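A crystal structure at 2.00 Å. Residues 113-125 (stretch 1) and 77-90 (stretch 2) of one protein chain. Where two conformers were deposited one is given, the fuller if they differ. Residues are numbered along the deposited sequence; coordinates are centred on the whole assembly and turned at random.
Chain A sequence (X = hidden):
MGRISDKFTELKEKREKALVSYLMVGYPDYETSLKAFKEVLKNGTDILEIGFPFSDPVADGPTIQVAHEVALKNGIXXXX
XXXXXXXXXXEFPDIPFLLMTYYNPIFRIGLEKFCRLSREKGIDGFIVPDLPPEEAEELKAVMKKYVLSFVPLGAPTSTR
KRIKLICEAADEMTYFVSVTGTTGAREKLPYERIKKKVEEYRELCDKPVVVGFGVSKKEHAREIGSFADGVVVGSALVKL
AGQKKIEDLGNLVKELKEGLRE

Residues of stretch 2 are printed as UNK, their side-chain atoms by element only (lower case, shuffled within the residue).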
# COMPACT_ATOMS: atom_id res chain seq x y z
N LYS A 113 4.68 -13.11 -16.65
CA LYS A 113 4.66 -11.82 -17.35
C LYS A 113 4.31 -10.66 -16.42
O LYS A 113 4.97 -9.62 -16.45
CB LYS A 113 3.66 -11.86 -18.51
CG LYS A 113 3.54 -10.53 -19.23
CD LYS A 113 2.51 -10.54 -20.34
CE LYS A 113 2.93 -11.42 -21.49
NZ LYS A 113 2.01 -11.23 -22.66
N PHE A 114 3.28 -10.84 -15.61
CA PHE A 114 2.83 -9.81 -14.68
C PHE A 114 3.99 -9.37 -13.78
O PHE A 114 4.26 -8.18 -13.62
CB PHE A 114 1.67 -10.33 -13.83
CG PHE A 114 0.94 -9.26 -13.07
CD1 PHE A 114 1.40 -8.81 -11.84
CD2 PHE A 114 -0.22 -8.69 -13.59
CE1 PHE A 114 0.72 -7.83 -11.13
CE2 PHE A 114 -0.91 -7.70 -12.89
CZ PHE A 114 -0.44 -7.27 -11.66
N CYS A 115 4.66 -10.35 -13.19
CA CYS A 115 5.78 -10.05 -12.30
C CYS A 115 6.96 -9.45 -13.07
O CYS A 115 7.58 -8.50 -12.59
CB CYS A 115 6.21 -11.32 -11.56
SG CYS A 115 5.00 -11.86 -10.30
N ARG A 116 7.25 -10.00 -14.25
CA ARG A 116 8.35 -9.50 -15.08
C ARG A 116 8.15 -8.01 -15.36
O ARG A 116 9.04 -7.19 -15.13
CB ARG A 116 8.41 -10.26 -16.41
CG ARG A 116 9.58 -9.90 -17.33
CD ARG A 116 9.36 -10.50 -18.72
NE ARG A 116 8.51 -9.66 -19.56
CZ ARG A 116 7.72 -10.11 -20.54
NH1 ARG A 116 7.67 -11.41 -20.80
NH2 ARG A 116 7.00 -9.26 -21.25
N LEU A 117 6.98 -7.66 -15.88
CA LEU A 117 6.67 -6.27 -16.19
C LEU A 117 6.71 -5.36 -14.98
O LEU A 117 7.25 -4.25 -15.04
CB LEU A 117 5.30 -6.18 -16.87
CG LEU A 117 5.26 -6.81 -18.27
CD1 LEU A 117 3.84 -6.87 -18.79
CD2 LEU A 117 6.15 -6.00 -19.21
N SER A 118 6.12 -5.80 -13.87
CA SER A 118 6.09 -5.00 -12.65
C SER A 118 7.51 -4.64 -12.20
O SER A 118 7.80 -3.48 -11.88
CB SER A 118 5.38 -5.76 -11.52
OG SER A 118 4.00 -5.90 -11.79
N ARG A 119 8.39 -5.63 -12.17
CA ARG A 119 9.76 -5.40 -11.74
C ARG A 119 10.49 -4.44 -12.67
O ARG A 119 11.23 -3.56 -12.22
CB ARG A 119 10.52 -6.73 -11.67
CG ARG A 119 11.88 -6.64 -11.01
CD ARG A 119 11.74 -6.08 -9.60
NE ARG A 119 12.98 -6.18 -8.82
CZ ARG A 119 13.16 -5.59 -7.64
NH1 ARG A 119 12.19 -4.87 -7.10
NH2 ARG A 119 14.31 -5.74 -7.00
N GLU A 120 10.29 -4.59 -13.98
CA GLU A 120 10.95 -3.73 -14.94
C GLU A 120 10.53 -2.27 -14.85
O GLU A 120 11.29 -1.37 -15.21
CB GLU A 120 10.70 -4.24 -16.37
CG GLU A 120 11.09 -5.70 -16.58
CD GLU A 120 11.08 -6.10 -18.04
OE1 GLU A 120 10.27 -5.55 -18.82
OE2 GLU A 120 11.89 -6.98 -18.42
N LYS A 121 9.32 -2.02 -14.35
CA LYS A 121 8.81 -0.65 -14.26
C LYS A 121 8.89 0.01 -12.87
O LYS A 121 8.21 1.00 -12.62
CB LYS A 121 7.37 -0.59 -14.75
CG LYS A 121 7.18 -1.03 -16.20
CD LYS A 121 7.79 -0.05 -17.17
CE LYS A 121 7.53 -0.48 -18.61
NZ LYS A 121 8.09 0.49 -19.59
N GLY A 122 9.71 -0.54 -11.98
CA GLY A 122 9.86 0.07 -10.67
C GLY A 122 9.04 -0.42 -9.49
O GLY A 122 9.14 0.14 -8.40
N ILE A 123 8.22 -1.45 -9.68
CA ILE A 123 7.41 -1.96 -8.57
C ILE A 123 8.30 -2.75 -7.61
O ILE A 123 9.12 -3.56 -8.04
CB ILE A 123 6.25 -2.85 -9.06
CG1 ILE A 123 5.28 -2.04 -9.92
CG2 ILE A 123 5.52 -3.46 -7.87
CD1 ILE A 123 4.59 -0.89 -9.17
N ASP A 124 8.13 -2.52 -6.31
CA ASP A 124 8.92 -3.22 -5.30
C ASP A 124 8.23 -4.44 -4.72
O ASP A 124 8.89 -5.41 -4.35
CB ASP A 124 9.29 -2.26 -4.18
CG ASP A 124 10.27 -1.20 -4.62
OD1 ASP A 124 11.39 -1.58 -5.01
OD2 ASP A 124 9.91 -0.01 -4.59
N GLY A 125 6.90 -4.39 -4.63
CA GLY A 125 6.15 -5.51 -4.09
C GLY A 125 4.67 -5.38 -4.38
O GLY A 125 4.24 -4.40 -4.99
N UNK A 77 -5.35 0.99 -18.22
CA UNK A 77 -4.91 -0.39 -18.38
C UNK A 77 -3.71 -0.67 -17.47
O UNK A 77 -3.14 0.25 -16.90
c UNK A 77 -5.38 -0.19 -20.91
c UNK A 77 -4.44 -0.64 -19.81
c UNK A 77 -2.56 1.12 -22.97
n UNK A 77 -1.69 2.12 -22.80
c UNK A 77 -4.59 -0.07 -22.22
n UNK A 77 -3.57 0.98 -22.12
n UNK A 77 -2.40 0.29 -23.98
N UNK A 78 -3.33 -1.94 -17.38
CA UNK A 78 -2.18 -2.32 -16.59
C UNK A 78 -0.96 -1.58 -17.15
O UNK A 78 -0.09 -1.14 -16.40
c UNK A 78 0.50 -4.47 -13.85
c UNK A 78 -0.58 -3.97 -14.58
c UNK A 78 1.39 -5.36 -14.45
c UNK A 78 -1.97 -3.84 -16.68
c UNK A 78 1.19 -5.75 -15.77
c UNK A 78 0.11 -5.24 -16.49
c UNK A 78 -0.78 -4.35 -15.90
N UNK A 79 -0.92 -1.43 -18.47
CA UNK A 79 0.19 -0.72 -19.11
C UNK A 79 0.29 0.73 -18.64
O UNK A 79 1.40 1.26 -18.50
o UNK A 79 -0.76 -4.16 -21.77
o UNK A 79 -1.91 -2.65 -20.68
c UNK A 79 0.04 -0.74 -20.64
c UNK A 79 0.32 -2.10 -21.28
c UNK A 79 -0.87 -3.04 -21.24
N UNK A 80 -0.85 1.37 -18.40
CA UNK A 80 -0.85 2.76 -17.95
C UNK A 80 -0.37 2.83 -16.50
O UNK A 80 0.31 3.77 -16.10
o UNK A 80 -3.84 2.71 -19.71
c UNK A 80 -2.79 3.34 -19.49
o UNK A 80 -2.16 3.94 -20.38
c UNK A 80 -2.25 3.36 -18.06
N UNK A 81 -0.75 1.82 -15.72
CA UNK A 81 -0.34 1.76 -14.33
C UNK A 81 1.17 1.68 -14.21
O UNK A 81 1.77 2.39 -13.40
c UNK A 81 -0.95 0.53 -13.61
c UNK A 81 -0.36 0.40 -12.21
c UNK A 81 -2.47 0.68 -13.52
N UNK A 82 1.79 0.82 -15.02
CA UNK A 82 3.24 0.67 -14.97
C UNK A 82 3.98 1.87 -15.55
O UNK A 82 5.10 2.16 -15.15
c UNK A 82 3.67 -0.62 -15.67
c UNK A 82 3.82 -3.11 -15.70
c UNK A 82 3.55 -1.92 -13.53
c UNK A 82 3.18 -1.92 -15.01
N UNK A 83 3.35 2.56 -16.50
CA UNK A 83 3.97 3.75 -17.10
C UNK A 83 4.08 4.81 -16.01
O UNK A 83 5.08 5.52 -15.91
o UNK A 83 5.92 5.21 -18.87
c UNK A 83 3.56 5.62 -18.82
c UNK A 83 3.11 4.27 -18.26
c UNK A 83 4.92 5.57 -19.52
o UNK A 83 4.98 5.91 -20.72
N UNK A 84 3.04 4.92 -15.18
CA UNK A 84 3.02 5.88 -14.08
C UNK A 84 4.08 5.51 -13.05
O UNK A 84 4.76 6.38 -12.52
c UNK A 84 -0.01 7.37 -12.20
c UNK A 84 1.62 5.93 -13.43
c UNK A 84 1.81 6.18 -10.95
c UNK A 84 1.43 6.88 -12.24
N UNK A 85 4.21 4.22 -12.76
CA UNK A 85 5.22 3.75 -11.81
C UNK A 85 6.61 4.12 -12.33
O UNK A 85 7.43 4.67 -11.61
o UNK A 85 6.24 1.73 -10.89
c UNK A 85 5.13 2.23 -11.63
N UNK A 86 6.86 3.81 -13.60
CA UNK A 86 8.16 4.12 -14.19
C UNK A 86 8.44 5.62 -14.14
O UNK A 86 9.55 6.05 -13.82
c UNK A 86 9.51 3.96 -16.37
o UNK A 86 9.41 4.34 -18.72
c UNK A 86 8.21 3.62 -15.64
c UNK A 86 9.51 3.49 -17.81
o UNK A 86 9.61 2.26 -18.04
N UNK A 87 7.43 6.43 -14.44
CA UNK A 87 7.58 7.87 -14.42
C UNK A 87 7.95 8.39 -13.03
O UNK A 87 8.85 9.22 -12.88
o UNK A 87 6.06 8.23 -16.27
c UNK A 87 6.41 10.08 -14.77
c UNK A 87 6.29 8.57 -14.89
N UNK A 88 7.26 7.88 -12.01
CA UNK A 88 7.52 8.31 -10.63
C UNK A 88 8.85 7.77 -10.11
O UNK A 88 9.54 8.44 -9.35
c UNK A 88 5.00 8.46 -9.94
c UNK A 88 5.07 9.98 -9.76
c UNK A 88 4.02 7.86 -8.97
c UNK A 88 6.38 7.85 -9.71
N UNK A 89 9.20 6.56 -10.53
CA UNK A 89 10.45 5.94 -10.11
C UNK A 89 11.66 6.80 -10.46
O UNK A 89 12.63 6.85 -9.70
n UNK A 89 11.20 4.21 -6.37
c UNK A 89 12.20 3.83 -8.97
c UNK A 89 10.86 3.11 -7.04
n UNK A 89 11.32 2.91 -8.27
c UNK A 89 10.59 4.55 -10.75
c UNK A 89 11.92 3.87 -10.47
n UNK A 89 10.08 2.21 -6.46
N UNK A 90 11.61 7.47 -11.60
CA UNK A 90 12.72 8.31 -12.03
C UNK A 90 12.91 9.52 -11.12
O UNK A 90 14.03 9.98 -10.90
c UNK A 90 12.28 7.65 -14.46
c UNK A 90 12.52 8.78 -13.47
n UNK A 90 10.41 9.03 -16.49
c UNK A 90 11.87 9.27 -16.38
c UNK A 90 12.64 8.04 -15.90
O HOH W 1 5.96 2.09 -19.50
O HOH W 2 12.03 1.07 -15.99

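Position 77 carries three carbons, a nitrogen, then a carbon bearing two more nitrogens. It touches nothing on stretch 1: Arg77, the N-cap.

Position 78 has one carbon and a six-carbon ring. The ring lies over a face of the Phe114 ring and has Ser118 OG at its edge. It is Phe78. The two rings form an offset stack, centroids 4.4 Å apart and planes at 9°.

Position 79 has three carbons, the third with two oxygens, and makes no contact: Glu79. Position 80 has two carbons, the second with two oxygens. It is Asp80, and its OD2 accepts a hydrogen bond from Arg77 N at 2.7 Å. Position 81 has one carbon bearing two others, Val81, out of reach of stretch 1.

Position 82 has four carbons, forked at the second. It points toward stretch 1 and meets Leu117, Ser118, Lys121 and Ile123. This is Leu82. Its CD1 lies 3.6 Å from Leu117 CB, and its CB lies 3.6 Å from Lys121 CG.

Position 83 has three carbons, the third with two oxygens, and points away: Glu83. Position 84 has four carbons, forked at the second, and points away: Leu84.

Position 85 has one carbon and one oxygen, close to the Lys121 carbonyl. It is Ser85. Its OG donates to Lys121 O at 2.7 Å.

Position 86 has three carbons, the third with two oxygens, one near the Lys121 amine. It is Glu86. Lys121 NZ donates to Glu86 OE1 at 2.8 Å, within a salt bridge.

Position 87 has one carbon bearing an oxygen and a carbon, and points away. It is Thr87, whose OG1 donates to Glu83 O at 2.9 Å. Position 88 has four carbons, forked at the second: Leu88, out of reach.

Position 89 has three carbons, a nitrogen, then a carbon bearing two nitrogens. It reaches Gly122 and Asp124. It is Arg89. Its NH2 donates to Gly122 O at 3.0 Å and forms a salt bridge with Asp124 OD2 at 2.9 Å.

Position 90 has four carbons in a row ending in nitrogen: Lys90, without contact.

The helices run 28° from parallel. Early in the pair, the contact is aromatic and apolar. Beyond Glu120 the first helix gives way to a turn, and polar groups take over. Gly122 has positive phi, and an ideal CB there would sit 3.2 Å from Arg89 CB, so the bare backbone allows the close fit.

Stretch 2 77-90: RFEDVLELSETLRK
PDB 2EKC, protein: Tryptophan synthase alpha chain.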